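Local coordinates for geranyltranstransferase (PDB 7LBJ), which probably makes farnesyl or longer prenyl diphosphates by magnesium-dependent condensation of isopentenyl diphosphate with an allylic diphosphate, at residues Arg21-Leu30 with Glu72-Leu83. Residues are numbered along the deposited sequence; the frame is centred on the assembly and turned at random. Where two conformers were deposited one is given.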
# COMPACT_ATOMS: atom_id res chain seq x y z
N ARG A 21 19.40 -10.52 11.28
CA ARG A 21 18.80 -9.32 11.83
C ARG A 21 17.43 -9.07 11.21
O ARG A 21 16.45 -8.80 11.92
CB ARG A 21 19.73 -8.12 11.61
CG ARG A 21 19.16 -6.84 12.14
CD ARG A 21 20.15 -5.69 12.09
NE ARG A 21 19.60 -4.58 12.86
CZ ARG A 21 19.86 -4.36 14.14
NH1 ARG A 21 20.72 -5.11 14.81
NH2 ARG A 21 19.23 -3.37 14.77
N ILE A 22 17.33 -9.16 9.87
CA ILE A 22 16.05 -8.85 9.23
C ILE A 22 15.01 -9.93 9.56
O ILE A 22 13.81 -9.61 9.72
CB ILE A 22 16.24 -8.63 7.71
CG1 ILE A 22 15.09 -7.77 7.14
CG2 ILE A 22 16.33 -9.95 6.93
CD1 ILE A 22 15.10 -6.33 7.65
N GLU A 23 15.42 -11.18 9.72
CA GLU A 23 14.49 -12.22 10.17
C GLU A 23 13.90 -11.87 11.53
O GLU A 23 12.68 -11.97 11.73
CB GLU A 23 15.20 -13.57 10.22
CG GLU A 23 14.26 -14.74 10.35
CD GLU A 23 13.49 -15.01 9.06
OE1 GLU A 23 14.01 -14.68 7.97
OE2 GLU A 23 12.36 -15.54 9.15
N SER A 24 14.75 -11.46 12.47
CA SER A 24 14.27 -11.14 13.82
C SER A 24 13.41 -9.89 13.82
O SER A 24 12.42 -9.80 14.56
CB SER A 24 15.46 -10.97 14.76
OG SER A 24 15.02 -10.57 16.05
N GLN A 25 13.79 -8.89 13.01
CA GLN A 25 13.04 -7.64 12.95
C GLN A 25 11.66 -7.86 12.36
O GLN A 25 10.66 -7.35 12.87
CB GLN A 25 13.82 -6.60 12.14
CG GLN A 25 15.05 -6.08 12.84
CD GLN A 25 14.71 -5.03 13.88
OE1 GLN A 25 13.79 -4.24 13.68
NE2 GLN A 25 15.46 -5.00 14.97
N LEU A 26 11.59 -8.61 11.26
CA LEU A 26 10.30 -8.89 10.64
C LEU A 26 9.41 -9.71 11.56
O LEU A 26 8.19 -9.49 11.62
CB LEU A 26 10.52 -9.62 9.31
CG LEU A 26 11.08 -8.79 8.17
CD1 LEU A 26 11.66 -9.71 7.07
CD2 LEU A 26 10.03 -7.83 7.56
N ASP A 27 9.98 -10.67 12.28
CA ASP A 27 9.17 -11.46 13.20
C ASP A 27 8.56 -10.57 14.28
O ASP A 27 7.38 -10.73 14.63
CB ASP A 27 10.02 -12.57 13.83
CG ASP A 27 9.28 -13.35 14.91
OD1 ASP A 27 8.28 -14.03 14.59
OD2 ASP A 27 9.70 -13.27 16.09
N ALA A 28 9.32 -9.61 14.79
CA ALA A 28 8.79 -8.73 15.83
C ALA A 28 7.82 -7.70 15.25
O ALA A 28 6.94 -7.21 15.96
CB ALA A 28 9.93 -8.02 16.56
N ALA A 29 7.97 -7.35 13.97
CA ALA A 29 7.14 -6.31 13.34
C ALA A 29 5.79 -6.81 12.85
O ALA A 29 4.89 -5.98 12.63
CB ALA A 29 7.87 -5.70 12.14
N LEU A 30 5.61 -8.08 12.67
CA LEU A 30 4.34 -8.59 12.16
C LEU A 30 3.42 -9.02 13.30
O LEU A 30 3.89 -9.50 14.34
CB LEU A 30 4.59 -9.77 11.23
CG LEU A 30 5.28 -9.40 9.93
CD1 LEU A 30 5.74 -10.68 9.27
CD2 LEU A 30 4.32 -8.64 9.02
N GLU A 72 20.47 0.09 13.29
CA GLU A 72 19.22 0.56 13.90
C GLU A 72 18.59 1.67 13.08
O GLU A 72 17.36 1.82 13.09
CB GLU A 72 19.47 1.05 15.32
CG GLU A 72 19.79 -0.05 16.31
CD GLU A 72 21.28 -0.37 16.35
OE1 GLU A 72 22.05 0.28 15.61
OE2 GLU A 72 21.67 -1.26 17.14
N SER A 73 19.40 2.46 12.38
CA SER A 73 18.92 3.52 11.50
C SER A 73 18.39 2.99 10.19
O SER A 73 17.83 3.77 9.41
CB SER A 73 20.03 4.52 11.19
OG SER A 73 20.45 5.24 12.33
N LEU A 74 18.61 1.71 9.91
CA LEU A 74 18.30 1.14 8.62
C LEU A 74 17.19 0.10 8.67
O LEU A 74 16.66 -0.27 7.61
CB LEU A 74 19.58 0.51 8.02
CG LEU A 74 20.69 1.53 7.73
CD1 LEU A 74 22.05 0.86 7.63
CD2 LEU A 74 20.40 2.29 6.41
N ASP A 75 16.82 -0.38 9.87
CA ASP A 75 15.92 -1.53 9.99
C ASP A 75 14.57 -1.26 9.33
O ASP A 75 14.04 -2.14 8.63
CB ASP A 75 15.70 -1.89 11.47
CG ASP A 75 16.92 -2.54 12.13
OD1 ASP A 75 17.67 -3.28 11.45
OD2 ASP A 75 17.12 -2.32 13.34
N ALA A 76 13.97 -0.09 9.57
CA ALA A 76 12.66 0.19 8.97
C ALA A 76 12.75 0.21 7.45
O ALA A 76 11.88 -0.34 6.76
CB ALA A 76 12.09 1.53 9.48
N ALA A 77 13.77 0.87 6.91
CA ALA A 77 13.91 0.89 5.46
C ALA A 77 14.12 -0.51 4.92
O ALA A 77 13.53 -0.88 3.90
CB ALA A 77 15.07 1.79 5.03
N ALA A 78 14.97 -1.29 5.59
CA ALA A 78 15.26 -2.65 5.14
C ALA A 78 14.02 -3.53 5.19
O ALA A 78 13.75 -4.29 4.25
CB ALA A 78 16.40 -3.25 5.97
N MET A 79 13.24 -3.43 6.27
CA MET A 79 11.99 -4.19 6.30
C MET A 79 11.02 -3.73 5.22
O MET A 79 10.34 -4.55 4.59
CB MET A 79 11.34 -4.08 7.69
CG MET A 79 12.04 -4.88 8.75
SD MET A 79 11.05 -4.93 10.28
CE MET A 79 11.41 -3.30 10.91
N SER A 80 10.93 -2.42 5.00
CA SER A 80 9.90 -1.93 4.08
C SER A 80 10.11 -2.49 2.67
O SER A 80 9.14 -2.85 1.99
CB SER A 80 9.87 -0.40 4.06
OG SER A 80 10.95 0.13 3.30
N VAL A 81 11.36 -2.62 2.23
CA VAL A 81 11.52 -3.07 0.85
C VAL A 81 11.25 -4.56 0.75
O VAL A 81 10.78 -5.03 -0.30
CB VAL A 81 12.91 -2.70 0.27
CG1 VAL A 81 13.04 -1.19 0.17
CG2 VAL A 81 14.05 -3.30 1.11
N GLU A 82 11.54 -5.33 1.81
CA GLU A 82 11.24 -6.76 1.78
C GLU A 82 9.73 -7.00 1.86
O GLU A 82 9.23 -7.95 1.24
CB GLU A 82 11.96 -7.49 2.93
CG GLU A 82 11.91 -9.02 2.87
CD GLU A 82 12.68 -9.62 1.69
OE1 GLU A 82 13.26 -8.85 0.89
OE2 GLU A 82 12.71 -10.86 1.55
N LEU A 83 9.01 -6.15 2.60
CA LEU A 83 7.55 -6.26 2.67
C LEU A 83 6.89 -5.92 1.34
O LEU A 83 5.91 -6.58 0.94
CB LEU A 83 6.98 -5.37 3.80
CG LEU A 83 7.40 -5.90 5.18
CD1 LEU A 83 7.14 -4.86 6.26
CD2 LEU A 83 6.68 -7.21 5.52
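E72 lays its CG 3.7 Å from NH2 of R21, but its carboxylate stays beyond salt-bridge distance. The guanidinium of R21 goes instead to D75, at the start of helix 75-92: NE reaches OD1 at 2.7 Å and NH2 reaches OD2 at 2.8 Å. Both bonds are fairly straight and use syn lone pairs, with the two flat groups only 14° apart, a side-on bidentate salt bridge. R21 spans the gap because its chain runs extended from CG to NE, starting with CG anti to the backbone N (chi1 179°). OD1 has a second partner in the hydroxyl of Y61 on helix 55-65, while the amide of Q25 stacks on the carboxylate. One turn on, the methyl of A78 meets CD1 of I22. M79 is the knob, set in a hole formed by I22, Q25, L26 and A29. Its CG lies 3.6 Å from I22 CD1, and its SD rests 3.8 Å from A29 CB. E82 brings only its CG near L26, its carboxylate being paired with R54. L83 then runs alongside L26 in the opposite direction, the two CD2 methyls 4.0 Å apart. Segments 21-29 and 75-83 cross at -79°, joining helix 11-29 to helix 75-92 in the all-helical prenyl synthase fold. A mostly buried carboxylate, gripped by two N-H groups and a tyrosine hydroxyl, would probably stay ionised, adding a directional lock beside the apolar M79 packing.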